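Local coordinates for imelysin (Bacteroides ovatus ATCC 8483, PDB 3OYV), which is an imelysin-family protein, probably exported to the cell surface and implicated in bacterial iron uptake, whose exact biochemical role remains inferred, at residues A[10-24]-A[308-320]. Sequence-based numbering, arbitrary orientation.
Sequences DPANIDYTPENASSW and DQNAIVQILNSQS
Ala12 of the N-terminal arm approaches Asn310 to 5.3 Å between CA atoms, and the arm runs along helix 309-316 until Ser23, in the first turn of helix 21-47, meets Leu316 at the helix's far end. Contact begins where Ala12 CB presses on Gln309 CB at 3.3 Å and also touches Val313 CG2. Ile14 follows: its CG2 meets Val313 CG2, the two side chains running alongside one another and pointing opposite ways, while CD1 reaches Leu316 CB because CG1 stands anti to the backbone N (chi1 -174°) and the chain stays extended. Leu316 then turns its two methyls to the indole of Trp24. Its CD1 sits over the six-membered ring in a CH-pi contact, 4.0 Å from the centroid and 18° off the normal; Tyr16 CD1 lies against the opposite face, and Trp24 NE1 is bonded to Leu350 O. In this mostly helical imelysin fold, parts of the chain nearly 300 residues apart are thus joined at the periphery, with helix 343-351 supplying Phe349 against Ile14 and Leu350 against Leu316. Polar links flank the apolar row. In one of its two conformers, Ser23 OG donates to Ser318 O at 2.9 Å, in the carbonyl plane, just where helix 309-316 has ended; Ser318 OG in turn donates to Ile315 O. A water joins Asn20 ND2 to Asn317 OD1, and the same amide gives an almost straight bond (172°) to Asp15 O, which lies in the Asn20 amide plane, while Asn20 OD1 accepts from Thr17 N, closing the turn before helix 21-47. At the other end Gln309 OE1, near another water, bonds Tyr117 OH.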
loop_
_atom_site.group_PDB
_atom_site.type_symbol
_atom_site.label_atom_id
_atom_site.label_comp_id
_atom_site.label_asym_id
_atom_site.label_seq_id
_atom_site.Cartn_x
_atom_site.Cartn_y
_atom_site.Cartn_z
ATOM N N ASP A 10 -20.807 -11.331 7.267
ATOM C CA ASP A 10 -20.195 -12.651 7.419
ATOM C C ASP A 10 -18.715 -12.468 7.751
ATOM O O ASP A 10 -17.889 -12.252 6.844
ATOM C CB ASP A 10 -20.410 -13.516 6.174
ATOM C CG ASP A 10 -19.968 -14.970 6.372
ATOM O OD1 ASP A 10 -19.446 -15.319 7.469
ATOM O OD2 ASP A 10 -20.150 -15.756 5.400
ATOM N N PRO A 11 -18.355 -12.550 9.060
ATOM C CA PRO A 11 -16.945 -12.454 9.483
ATOM C C PRO A 11 -16.033 -13.590 9.063
ATOM O O PRO A 11 -14.789 -13.454 9.155
ATOM C CB PRO A 11 -17.016 -12.508 11.021
ATOM C CG PRO A 11 -18.435 -12.301 11.381
ATOM C CD PRO A 11 -19.228 -12.827 10.222
ATOM N N ALA A 12 -16.606 -14.695 8.604
ATOM C CA ALA A 12 -15.789 -15.834 8.166
ATOM C C ALA A 12 -14.751 -16.265 9.206
ATOM O O ALA A 12 -13.544 -16.322 8.934
ATOM C CB ALA A 12 -15.106 -15.474 6.847
ATOM N N ASN A 13 -15.223 -16.604 10.392
ATOM C CA ASN A 13 -14.393 -17.103 11.476
ATOM C C ASN A 13 -13.847 -18.499 11.144
ATOM O O ASN A 13 -14.608 -19.388 10.778
ATOM C CB ASN A 13 -15.221 -17.228 12.764
ATOM C CG ASN A 13 -14.383 -17.672 13.944
ATOM O OD1 ASN A 13 -13.615 -16.882 14.496
ATOM N ND2 ASN A 13 -14.544 -18.933 14.359
ATOM N N ILE A 14 -12.547 -18.689 11.298
ATOM C CA ILE A 14 -11.955 -20.019 11.226
ATOM C C ILE A 14 -10.675 -20.006 12.043
ATOM O O ILE A 14 -10.001 -18.979 12.106
ATOM C CB ILE A 14 -11.739 -20.423 9.764
ATOM C CG1 ILE A 14 -11.250 -21.858 9.675
ATOM C CG2 ILE A 14 -10.766 -19.429 9.053
ATOM C CD1 ILE A 14 -11.297 -22.417 8.236
ATOM N N ASP A 15 -10.352 -21.115 12.690
ATOM C CA ASP A 15 -9.077 -21.275 13.356
ATOM C C ASP A 15 -8.286 -22.398 12.697
ATOM O O ASP A 15 -8.865 -23.311 12.102
ATOM C CB ASP A 15 -9.273 -21.586 14.836
ATOM C CG ASP A 15 -10.006 -20.482 15.577
ATOM O OD1 ASP A 15 -9.556 -19.325 15.495
ATOM O OD2 ASP A 15 -11.020 -20.779 16.252
ATOM N N TYR A 16 -6.974 -22.304 12.831
ATOM C CA TYR A 16 -6.067 -23.333 12.353
ATOM C C TYR A 16 -6.235 -24.586 13.197
ATOM O O TYR A 16 -6.195 -24.524 14.444
ATOM C CB TYR A 16 -4.651 -22.783 12.453
ATOM C CG TYR A 16 -3.536 -23.697 12.020
ATOM C CD1 TYR A 16 -3.102 -23.729 10.689
ATOM C CD2 TYR A 16 -2.882 -24.504 12.934
ATOM C CE1 TYR A 16 -2.047 -24.531 10.304
ATOM C CE2 TYR A 16 -1.838 -25.329 12.550
ATOM C CZ TYR A 16 -1.421 -25.348 11.222
ATOM O OH TYR A 16 -0.374 -26.174 10.879
ATOM N N THR A 17 -6.429 -25.720 12.527
ATOM C CA THR A 17 -6.601 -26.997 13.221
ATOM C C THR A 17 -5.790 -28.070 12.503
ATOM O O THR A 17 -5.428 -27.896 11.348
ATOM C CB THR A 17 -8.067 -27.460 13.181
ATOM O OG1 THR A 17 -8.413 -27.829 11.826
ATOM C CG2 THR A 17 -9.052 -26.356 13.744
ATOM N N PRO A 18 -5.589 -29.240 13.145
ATOM C CA PRO A 18 -4.946 -30.331 12.408
ATOM C C PRO A 18 -5.691 -30.699 11.120
ATOM O O PRO A 18 -5.081 -31.074 10.126
ATOM C CB PRO A 18 -4.993 -31.503 13.399
ATOM C CG PRO A 18 -4.978 -30.807 14.747
ATOM C CD PRO A 18 -5.818 -29.575 14.569
ATOM N N GLU A 19 -7.006 -30.577 11.134
ATOM C CA GLU A 19 -7.814 -31.026 10.016
ATOM C C GLU A 19 -7.765 -30.058 8.838
ATOM O O GLU A 19 -7.929 -30.485 7.703
ATOM C CB GLU A 19 -9.251 -31.238 10.477
ATOM C CG GLU A 19 -9.442 -32.509 11.290
ATOM C CD GLU A 19 -8.911 -32.390 12.720
ATOM O OE1 GLU A 19 -8.879 -31.250 13.284
ATOM O OE2 GLU A 19 -8.537 -33.459 13.276
ATOM N N ASN A 20 -7.547 -28.757 9.074
ATOM C CA ASN A 20 -7.429 -27.805 7.955
ATOM C C ASN A 20 -5.991 -27.373 7.695
ATOM O O ASN A 20 -5.737 -26.601 6.769
ATOM C CB ASN A 20 -8.350 -26.590 8.100
ATOM C CG ASN A 20 -8.038 -25.759 9.317
ATOM O OD1 ASN A 20 -6.882 -25.666 9.725
ATOM N ND2 ASN A 20 -9.061 -25.090 9.873
ATOM N N ALA A 21 -5.028 -27.952 8.428
ATOM C CA ALA A 21 -3.654 -27.465 8.373
ATOM C C ALA A 21 -3.049 -27.620 6.984
ATOM O O ALA A 21 -2.345 -26.744 6.511
ATOM C CB ALA A 21 -2.801 -28.213 9.390
ATOM N N SER A 22 -3.313 -28.731 6.287
ATOM C CA SER A 22 -2.691 -28.933 4.993
ATOM C C SER A 22 -3.187 -27.911 3.985
ATOM O O SER A 22 -2.400 -27.298 3.266
ATOM C CB SER A 22 -2.970 -30.342 4.470
ATOM O OG SER A 22 -2.297 -30.515 3.259
ATOM N N SER A 23 -4.493 -27.687 3.955
ATOM C CA SER A 23 -5.063 -26.660 3.074
ATOM C C SER A 23 -4.515 -25.275 3.437
ATOM O O SER A 23 -4.205 -24.472 2.571
ATOM C CB SER A 23 -6.590 -26.637 3.184
ATOM O OG SER A 23 -7.167 -27.831 2.673
ATOM N N TRP A 24 -4.408 -25.004 4.736
ATOM C CA TRP A 24 -3.902 -23.711 5.220
ATOM C C TRP A 24 -2.469 -23.491 4.722
ATOM O O TRP A 24 -2.135 -22.420 4.191
ATOM C CB TRP A 24 -3.948 -23.674 6.744
ATOM C CG TRP A 24 -4.075 -22.324 7.362
ATOM C CD1 TRP A 24 -3.179 -21.296 7.319
ATOM C CD2 TRP A 24 -5.176 -21.866 8.134
ATOM N NE1 TRP A 24 -3.661 -20.226 8.024
ATOM C CE2 TRP A 24 -4.884 -20.550 8.549
ATOM C CE3 TRP A 24 -6.388 -22.441 8.521
ATOM C CZ2 TRP A 24 -5.760 -19.806 9.326
ATOM C CZ3 TRP A 24 -7.230 -21.712 9.292
ATOM C CH2 TRP A 24 -6.929 -20.392 9.670
ATOM N N ASP A 308 -13.376 -11.747 -0.240
ATOM C CA ASP A 308 -14.460 -12.735 -0.180
ATOM C C ASP A 308 -14.047 -13.717 0.923
ATOM O O ASP A 308 -13.440 -14.763 0.666
ATOM C CB ASP A 308 -14.662 -13.437 -1.515
ATOM C CG ASP A 308 -15.888 -14.336 -1.520
ATOM O OD1 ASP A 308 -16.406 -14.653 -0.420
ATOM O OD2 ASP A 308 -16.299 -14.711 -2.633
ATOM N N GLN A 309 -14.333 -13.348 2.160
ATOM C CA GLN A 309 -13.842 -14.089 3.308
ATOM C C GLN A 309 -14.467 -15.488 3.378
ATOM O O GLN A 309 -13.787 -16.477 3.692
ATOM C CB GLN A 309 -14.068 -13.305 4.580
ATOM C CG GLN A 309 -13.426 -11.916 4.595
ATOM C CD GLN A 309 -13.854 -11.114 5.811
ATOM O OE1 GLN A 309 -13.031 -10.753 6.694
ATOM N NE2 GLN A 309 -15.171 -10.843 5.893
ATOM N N ASN A 310 -15.743 -15.595 3.032
ATOM C CA ASN A 310 -16.355 -16.913 3.035
ATOM C C ASN A 310 -15.700 -17.836 1.988
ATOM O O ASN A 310 -15.549 -19.047 2.257
ATOM C CB ASN A 310 -17.863 -16.843 2.849
ATOM C CG ASN A 310 -18.484 -18.218 2.721
ATOM O OD1 ASN A 310 -18.855 -18.629 1.639
ATOM N ND2 ASN A 310 -18.517 -18.952 3.814
ATOM N N ALA A 311 -15.273 -17.296 0.847
ATOM C CA ALA A 311 -14.538 -18.084 -0.139
ATOM C C ALA A 311 -13.201 -18.580 0.390
ATOM O O ALA A 311 -12.787 -19.709 0.076
ATOM C CB ALA A 311 -14.334 -17.322 -1.437
ATOM N N ILE A 312 -12.538 -17.758 1.211
ATOM C CA ILE A 312 -11.284 -18.216 1.840
ATOM C C ILE A 312 -11.550 -19.380 2.781
ATOM O O ILE A 312 -10.823 -20.363 2.767
ATOM C CB ILE A 312 -10.543 -17.063 2.554
ATOM C CG1 ILE A 312 -10.168 -15.953 1.562
ATOM C CG2 ILE A 312 -9.287 -17.575 3.230
ATOM C CD1 ILE A 312 -9.758 -14.610 2.225
ATOM N N VAL A 313 -12.583 -19.275 3.609
ATOM C CA VAL A 313 -12.950 -20.364 4.504
ATOM C C VAL A 313 -13.279 -21.647 3.718
ATOM O O VAL A 313 -12.838 -22.732 4.103
ATOM C CB VAL A 313 -14.103 -19.939 5.437
ATOM C CG1 VAL A 313 -14.669 -21.139 6.238
ATOM C CG2 VAL A 313 -13.631 -18.811 6.380
ATOM N N GLN A 314 -13.999 -21.520 2.603
ATOM C CA GLN A 314 -14.309 -22.686 1.755
ATOM C C GLN A 314 -13.024 -23.317 1.210
ATOM O O GLN A 314 -12.869 -24.548 1.213
ATOM C CB GLN A 314 -15.245 -22.298 0.613
ATOM C CG GLN A 314 -16.665 -21.956 1.040
ATOM C CD GLN A 314 -17.523 -21.461 -0.112
ATOM O OE1 GLN A 314 -17.019 -21.118 -1.188
ATOM N NE2 GLN A 314 -18.832 -21.411 0.112
ATOM N N ILE A 315 -12.084 -22.491 0.768
ATOM C CA ILE A 315 -10.746 -22.976 0.346
ATOM C C ILE A 315 -10.049 -23.751 1.472
ATOM O O ILE A 315 -9.505 -24.853 1.268
ATOM C CB ILE A 315 -9.880 -21.780 -0.154
ATOM C CG1 ILE A 315 -10.367 -21.367 -1.550
ATOM C CG2 ILE A 315 -8.371 -22.140 -0.143
ATOM C CD1 ILE A 315 -9.944 -19.948 -1.996
ATOM N N LEU A 316 -10.072 -23.189 2.684
ATOM C CA LEU A 316 -9.379 -23.805 3.796
ATOM C C LEU A 316 -10.010 -25.130 4.197
ATOM O O LEU A 316 -9.319 -26.007 4.711
ATOM C CB LEU A 316 -9.312 -22.850 4.985
ATOM C CG LEU A 316 -8.434 -21.612 4.747
ATOM C CD1 LEU A 316 -8.654 -20.592 5.921
ATOM C CD2 LEU A 316 -6.960 -22.006 4.622
ATOM N N ASN A 317 -11.313 -25.260 3.983
ATOM C CA ASN A 317 -12.036 -26.501 4.244
ATOM C C ASN A 317 -12.074 -27.480 3.082
ATOM O O ASN A 317 -12.630 -28.582 3.218
ATOM C CB ASN A 317 -13.456 -26.174 4.734
ATOM C CG ASN A 317 -13.466 -25.678 6.142
ATOM O OD1 ASN A 317 -12.721 -26.160 6.995
ATOM N ND2 ASN A 317 -14.311 -24.689 6.408
ATOM N N SER A 318 -11.461 -27.116 1.967
ATOM C CA SER A 318 -11.551 -27.942 0.768
ATOM C C SER A 318 -10.553 -29.087 0.762
ATOM O O SER A 318 -9.390 -28.951 1.180
ATOM C CB SER A 318 -11.363 -27.123 -0.511
ATOM O OG SER A 318 -10.024 -26.725 -0.692
ATOM N N GLN A 319 -11.013 -30.221 0.235
ATOM C CA GLN A 319 -10.145 -31.377 0.112
ATOM C C GLN A 319 -9.107 -31.149 -0.988
ATOM O O GLN A 319 -7.986 -31.642 -0.899
ATOM C CB GLN A 319 -10.964 -32.649 -0.146
ATOM C CG GLN A 319 -10.203 -33.935 0.097
ATOM C CD GLN A 319 -9.873 -34.171 1.559
ATOM O OE1 GLN A 319 -10.744 -34.096 2.419
ATOM N NE2 GLN A 319 -8.608 -34.455 1.848
ATOM N N SER A 320 -9.455 -30.384 -2.035
ATOM C CA SER A 320 -8.528 -30.175 -3.140
ATOM C C SER A 320 -7.281 -29.435 -2.675
ATOM O O SER A 320 -6.166 -29.810 -3.014
ATOM C CB SER A 320 -9.176 -29.419 -4.323
ATOM O OG SER A 320 -9.561 -28.112 -3.930
HETATM O O HOH W 1 -17.665 -13.395 3.727
HETATM O O HOH W 2 -13.324 -11.212 9.372
HETATM O O HOH W 3 -9.112 -28.777 4.939
HETATM O O HOH W 4 -11.845 -25.856 9.513
#